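Local structure of nitroreductase family protein (Sphingopyxis sp., 7DP1) at residues D30-L33 with L34-F38; T56-G60 with E61-A65. The protein probably reduces nitro groups of dinitroaniline herbicides, with a bound flavin mononucleotide as cofactor and NADPH as electron donor. The protein carries 1 engineered substitution. All coordinates share one frame; numbering follows the deposited sequence.

Two short chain-adjacent contacts illustrate how a nitroreductase subunit lays out its secondary structure around one sheet. Contact 1 is the first part of helix 31-41; contact 2 is the turn from strand 54-59, an outermost strand of the antiparallel sheet within its chain, into helix 60-74. They come one after the other in sequence, with centres about 16 Å apart, and meet where Phe38 CE2 lies 3.8 Å from Val57 CG2. Both also reach the second subunit, whose C-terminal residues pack on the helix of contact 1 and whose strand extends the sheet beside contact 2. The pair therefore joins the subunit's own interior to the dimer interface.

Contact 1: residues D30-L33 with L34-F38; sequences DRAL and LARIF
Asp30 and Arg36 meet across the first turns of helix 31-41, where a long salt bridge of 3.9 Å runs from Asp30 OD2 to Arg36 NH2, with the carboxylate and guanidinium planes 55° apart. This exposed end is the loose part of the contact. Asp30 is also the N-cap: OD1 and OD2 accept weak bonds from the backbone N of Ala32 and of Leu33 respectively. Packing is closer where Arg36, its chain bent at chi3 (-40°), folds back so that one guanidinium face lies over Leu33 CA and Ala32 O, while Leu33 CD1 approaches Arg36 NH2 at 3.4 Å. Leu33 CG touches Ile37 CD1 only lightly, at 4.2 Å, but on the buried side Leu34 packs on Leu165, and Ile37 on Leu164 and Leu165, of helix 148-167. Backbone i to i+4 bonds, such as Ile37 N to Leu33 O at 2.8 Å, hold the turns together. Cut back to an alanine, Leu33 would lose its CG and CD1 contacts, which would probably leave the Arg36 guanidinium freer to turn and a gap beside Ile37. With the cap and the salt bridge drawing on one carboxylate, a negative charge on Asp30 is likely to be stabilised by both the helix start and the guanidinium.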
loop_
_atom_site.group_PDB
_atom_site.type_symbol
_atom_site.label_atom_id
_atom_site.label_comp_id
_atom_site.label_asym_id
_atom_site.label_seq_id
_atom_site.Cartn_x
_atom_site.Cartn_y
_atom_site.Cartn_z
ATOM N N ASP A 30 -4.244 -11.943 21.091
ATOM C CA ASP A 30 -3.515 -13.204 21.083
ATOM C C ASP A 30 -2.233 -13.106 20.264
ATOM O O ASP A 30 -2.303 -12.976 19.036
ATOM C CB ASP A 30 -4.386 -14.317 20.507
ATOM C CG ASP A 30 -3.656 -15.647 20.431
ATOM O OD1 ASP A 30 -2.669 -15.826 21.176
ATOM O OD2 ASP A 30 -4.043 -16.500 19.602
ATOM N N ARG A 31 -1.078 -13.152 20.932
ATOM C CA ARG A 31 0.219 -13.146 20.233
ATOM C C ARG A 31 0.256 -14.174 19.102
ATOM O O ARG A 31 0.781 -13.907 18.021
ATOM C CB ARG A 31 1.368 -13.449 21.197
ATOM C CG ARG A 31 2.722 -13.599 20.501
ATOM C CD ARG A 31 3.754 -14.292 21.387
ATOM N NE ARG A 31 5.115 -14.167 20.863
ATOM C CZ ARG A 31 5.583 -14.799 19.790
ATOM N NH1 ARG A 31 6.839 -14.611 19.412
ATOM N NH2 ARG A 31 4.802 -15.613 19.093
ATOM N N ALA A 32 -0.294 -15.356 19.374
ATOM C CA ALA A 32 -0.367 -16.441 18.397
ATOM C C ALA A 32 -1.118 -16.059 17.134
ATOM O O ALA A 32 -0.659 -16.334 16.018
ATOM C CB ALA A 32 -1.008 -17.660 19.023
ATOM N N LEU A 33 -2.291 -15.459 17.316
ATOM C CA LEU A 33 -3.091 -15.012 16.184
ATOM C C LEU A 33 -2.340 -13.945 15.379
ATOM O O LEU A 33 -2.323 -13.989 14.150
ATOM C CB LEU A 33 -4.444 -14.474 16.634
ATOM C CG LEU A 33 -5.341 -14.047 15.470
ATOM C CD1 LEU A 33 -5.524 -15.207 14.501
ATOM C CD2 LEU A 33 -6.672 -13.557 15.982
ATOM N N LEU A 34 -1.739 -12.978 16.072
ATOM C CA LEU A 34 -0.965 -11.928 15.400
ATOM C C LEU A 34 0.119 -12.548 14.546
ATOM O O LEU A 34 0.342 -12.141 13.397
ATOM C CB LEU A 34 -0.342 -10.958 16.398
ATOM C CG LEU A 34 -1.174 -9.775 16.888
ATOM C CD1 LEU A 34 -0.306 -8.821 17.700
ATOM C CD2 LEU A 34 -1.768 -9.059 15.684
ATOM N N ALA A 35 0.797 -13.538 15.113
ATOM C CA ALA A 35 1.850 -14.245 14.386
ATOM C C ALA A 35 1.265 -14.890 13.145
ATOM O O ALA A 35 1.878 -14.821 12.098
ATOM C CB ALA A 35 2.510 -15.299 15.236
ATOM N N ARG A 36 0.100 -15.528 13.290
ATOM C CA ARG A 36 -0.559 -16.131 12.139
ATOM C C ARG A 36 -1.007 -15.053 11.113
ATOM O O ARG A 36 -1.053 -15.333 9.894
ATOM C CB ARG A 36 -1.729 -17.031 12.510
ATOM C CG ARG A 36 -1.230 -18.375 13.043
ATOM C CD ARG A 36 -2.353 -19.273 13.470
ATOM N NE ARG A 36 -3.443 -18.607 14.167
ATOM C CZ ARG A 36 -3.609 -18.667 15.481
ATOM N NH1 ARG A 36 -2.747 -19.341 16.224
ATOM N NH2 ARG A 36 -4.644 -18.075 16.042
ATOM N N ILE A 37 -1.383 -13.851 11.559
ATOM C CA ILE A 37 -1.764 -12.849 10.587
ATOM C C ILE A 37 -0.530 -12.409 9.760
ATOM O O ILE A 37 -0.614 -12.232 8.536
ATOM C CB ILE A 37 -2.499 -11.682 11.297
ATOM C CG1 ILE A 37 -3.907 -12.169 11.624
ATOM C CG2 ILE A 37 -2.506 -10.419 10.436
ATOM C CD1 ILE A 37 -4.800 -11.240 12.400
ATOM N N PHE A 38 0.610 -12.258 10.418
ATOM C CA PHE A 38 1.819 -11.808 9.750
ATOM C C PHE A 38 2.416 -12.789 8.703
ATOM O O PHE A 38 2.936 -12.322 7.692
ATOM C CB PHE A 38 2.861 -11.467 10.819
ATOM C CG PHE A 38 2.503 -10.259 11.670
ATOM C CD1 PHE A 38 1.750 -9.202 11.158
ATOM C CD2 PHE A 38 2.930 -10.187 12.986
ATOM C CE1 PHE A 38 1.454 -8.088 11.959
ATOM C CE2 PHE A 38 2.647 -9.086 13.790
ATOM C CZ PHE A 38 1.914 -8.037 13.290
#

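Contact 2: residues T56-G60 with E61-A65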
loop_
_atom_site.group_PDB
_atom_site.type_symbol
_atom_site.label_atom_id
_atom_site.label_comp_id
_atom_site.label_asym_id
_atom_site.label_seq_id
_atom_site.Cartn_x
_atom_site.Cartn_y
_atom_site.Cartn_z
ATOM N N THR A 56 8.125 -3.484 14.252
ATOM C CA THR A 56 8.343 -3.708 15.662
ATOM C C THR A 56 7.004 -3.657 16.395
ATOM O O THR A 56 6.360 -2.608 16.481
ATOM C CB THR A 56 9.317 -2.685 16.232
ATOM O OG1 THR A 56 10.562 -2.827 15.540
ATOM C CG2 THR A 56 9.535 -2.913 17.742
ATOM N N VAL A 57 6.574 -4.810 16.892
ATOM C CA VAL A 57 5.294 -4.918 17.581
ATOM C C VAL A 57 5.483 -4.808 19.067
ATOM O O VAL A 57 6.178 -5.638 19.674
ATOM C CB VAL A 57 4.607 -6.241 17.254
ATOM C CG1 VAL A 57 3.261 -6.330 17.941
ATOM C CG2 VAL A 57 4.465 -6.377 15.721
ATOM N N VAL A 58 4.851 -3.803 19.672
ATOM C CA VAL A 58 5.018 -3.618 21.109
ATOM C C VAL A 58 3.715 -3.745 21.894
ATOM O O VAL A 58 2.627 -3.520 21.368
ATOM C CB VAL A 58 5.670 -2.253 21.426
ATOM C CG1 VAL A 58 7.030 -2.152 20.756
ATOM C CG2 VAL A 58 4.761 -1.103 21.006
ATOM N N THR A 59 3.842 -4.158 23.153
ATOM C CA THR A 59 2.700 -4.267 24.044
ATOM C C THR A 59 3.161 -4.121 25.504
ATOM O O THR A 59 4.365 -4.047 25.784
ATOM C CB THR A 59 1.964 -5.605 23.873
ATOM O OG1 THR A 59 0.689 -5.539 24.530
ATOM C CG2 THR A 59 2.790 -6.744 24.493
ATOM N N GLY A 60 2.191 -4.082 26.417
ATOM C CA GLY A 60 2.455 -3.962 27.834
ATOM C C GLY A 60 3.394 -2.812 28.166
ATOM O O GLY A 60 3.245 -1.712 27.634
ATOM N N GLU A 61 4.399 -3.100 28.994
ATOM C CA GLU A 61 5.326 -2.109 29.554
ATOM C C GLU A 61 6.147 -1.365 28.496
ATOM O O GLU A 61 6.432 -0.170 28.646
ATOM C CB GLU A 61 6.269 -2.809 30.542
ATOM C CG GLU A 61 7.731 -2.350 30.509
ATOM C CD GLU A 61 7.949 -0.915 30.980
ATOM O OE1 GLU A 61 7.039 -0.335 31.614
ATOM O OE2 GLU A 61 9.036 -0.364 30.696
ATOM N N ARG A 62 6.555 -2.081 27.452
ATOM C CA ARG A 62 7.315 -1.484 26.356
ATOM C C ARG A 62 6.469 -0.450 25.631
ATOM O O ARG A 62 6.899 0.675 25.367
ATOM C CB ARG A 62 7.769 -2.561 25.380
ATOM C CG ARG A 62 8.694 -3.590 26.022
ATOM C CD ARG A 62 10.031 -2.977 26.392
ATOM N NE ARG A 62 10.592 -2.251 25.263
ATOM C CZ ARG A 62 10.741 -0.934 25.225
ATOM N NH1 ARG A 62 10.374 -0.192 26.264
ATOM N NH2 ARG A 62 11.253 -0.363 24.146
ATOM N N TRP A 63 5.248 -0.859 25.320
ATOM C CA TRP A 63 4.269 -0.007 24.682
ATOM C C TRP A 63 4.001 1.186 25.614
ATOM O O TRP A 63 3.736 2.296 25.156
ATOM C CB TRP A 63 3.027 -0.842 24.354
ATOM C CG TRP A 63 1.759 -0.164 23.909
ATOM C CD1 TRP A 63 0.488 -0.584 24.193
ATOM C CD2 TRP A 63 1.613 1.014 23.096
ATOM N NE1 TRP A 63 -0.432 0.256 23.621
ATOM C CE2 TRP A 63 0.228 1.248 22.947
ATOM C CE3 TRP A 63 2.508 1.897 22.497
ATOM C CZ2 TRP A 63 -0.277 2.329 22.221
ATOM C CZ3 TRP A 63 2.008 2.974 21.789
ATOM C CH2 TRP A 63 0.628 3.183 21.661
ATOM N N GLN A 64 4.119 0.975 26.924
ATOM C CA GLN A 64 3.967 2.102 27.855
ATOM C C GLN A 64 5.171 3.048 27.845
ATOM O O GLN A 64 5.012 4.257 28.011
ATOM C CB GLN A 64 3.757 1.600 29.293
ATOM C CG GLN A 64 2.326 1.657 29.768
ATOM C CD GLN A 64 1.789 3.070 29.793
ATOM O OE1 GLN A 64 2.496 4.008 30.158
ATOM N NE2 GLN A 64 0.532 3.232 29.395
ATOM N N ALA A 65 6.371 2.503 27.673
ATOM C CA ALA A 65 7.574 3.329 27.582
ATOM C C ALA A 65 7.525 4.249 26.347
ATOM O O ALA A 65 7.814 5.446 26.441
ATOM C CB ALA A 65 8.817 2.459 27.561
#
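A strand-to-helix turn makes this contact: the chain passes from strand 54-59, outermost within its own chain, into helix 60-74 at a steep angle, the axes of 56-59 and 61-65 lying 102° apart and approaching to 5.7 Å. At the bend, Val58 and Trp63 pack together, their side chains crossing at about a right angle. Val58 CG2 does the touching, 3.8 Å from Trp63 CB and 4.0 Å from Trp63 CE3 of the indole. The methyl group meets the ring obliquely. Trp63 swings its indole off the turn because chi1 (169°) sets CG opposite the amide nitrogen; there the side chain packs on Met137 of strand 136-143 and its NE1 donates to Ala134 O.

Backbone atoms complete the junction. Thr59 O receives two weak bonds. The one from Trp63 N, 3.3 Å from Thr59 O, is nearly straight (174°). The other, from Arg62 N at 3.4 Å from Thr59 O, is strongly bent. The next carbonyl is gripped more firmly, Gln64 N lying in its plane at 2.9 Å from Gly60 O. Gly60 has a positive phi, and a CB at this position would clash with Glu61 N, which makes a side chain hard to accommodate at the bend.

Thr59 and Arg62 find polar partners beyond the turn. Thr59 OG1 bonds Pro135 O, and Arg62 NE bonds Gln229 OE1 of the second subunit, whose strand pairs in parallel with Thr56, Val57 and Val58. Chemically, the turn combines an apolar inner side at Val58 and Trp63 with carbonyls that receive the amides of the first helical turn, while the polar end of Arg62 ties the same helix to the dimer interface.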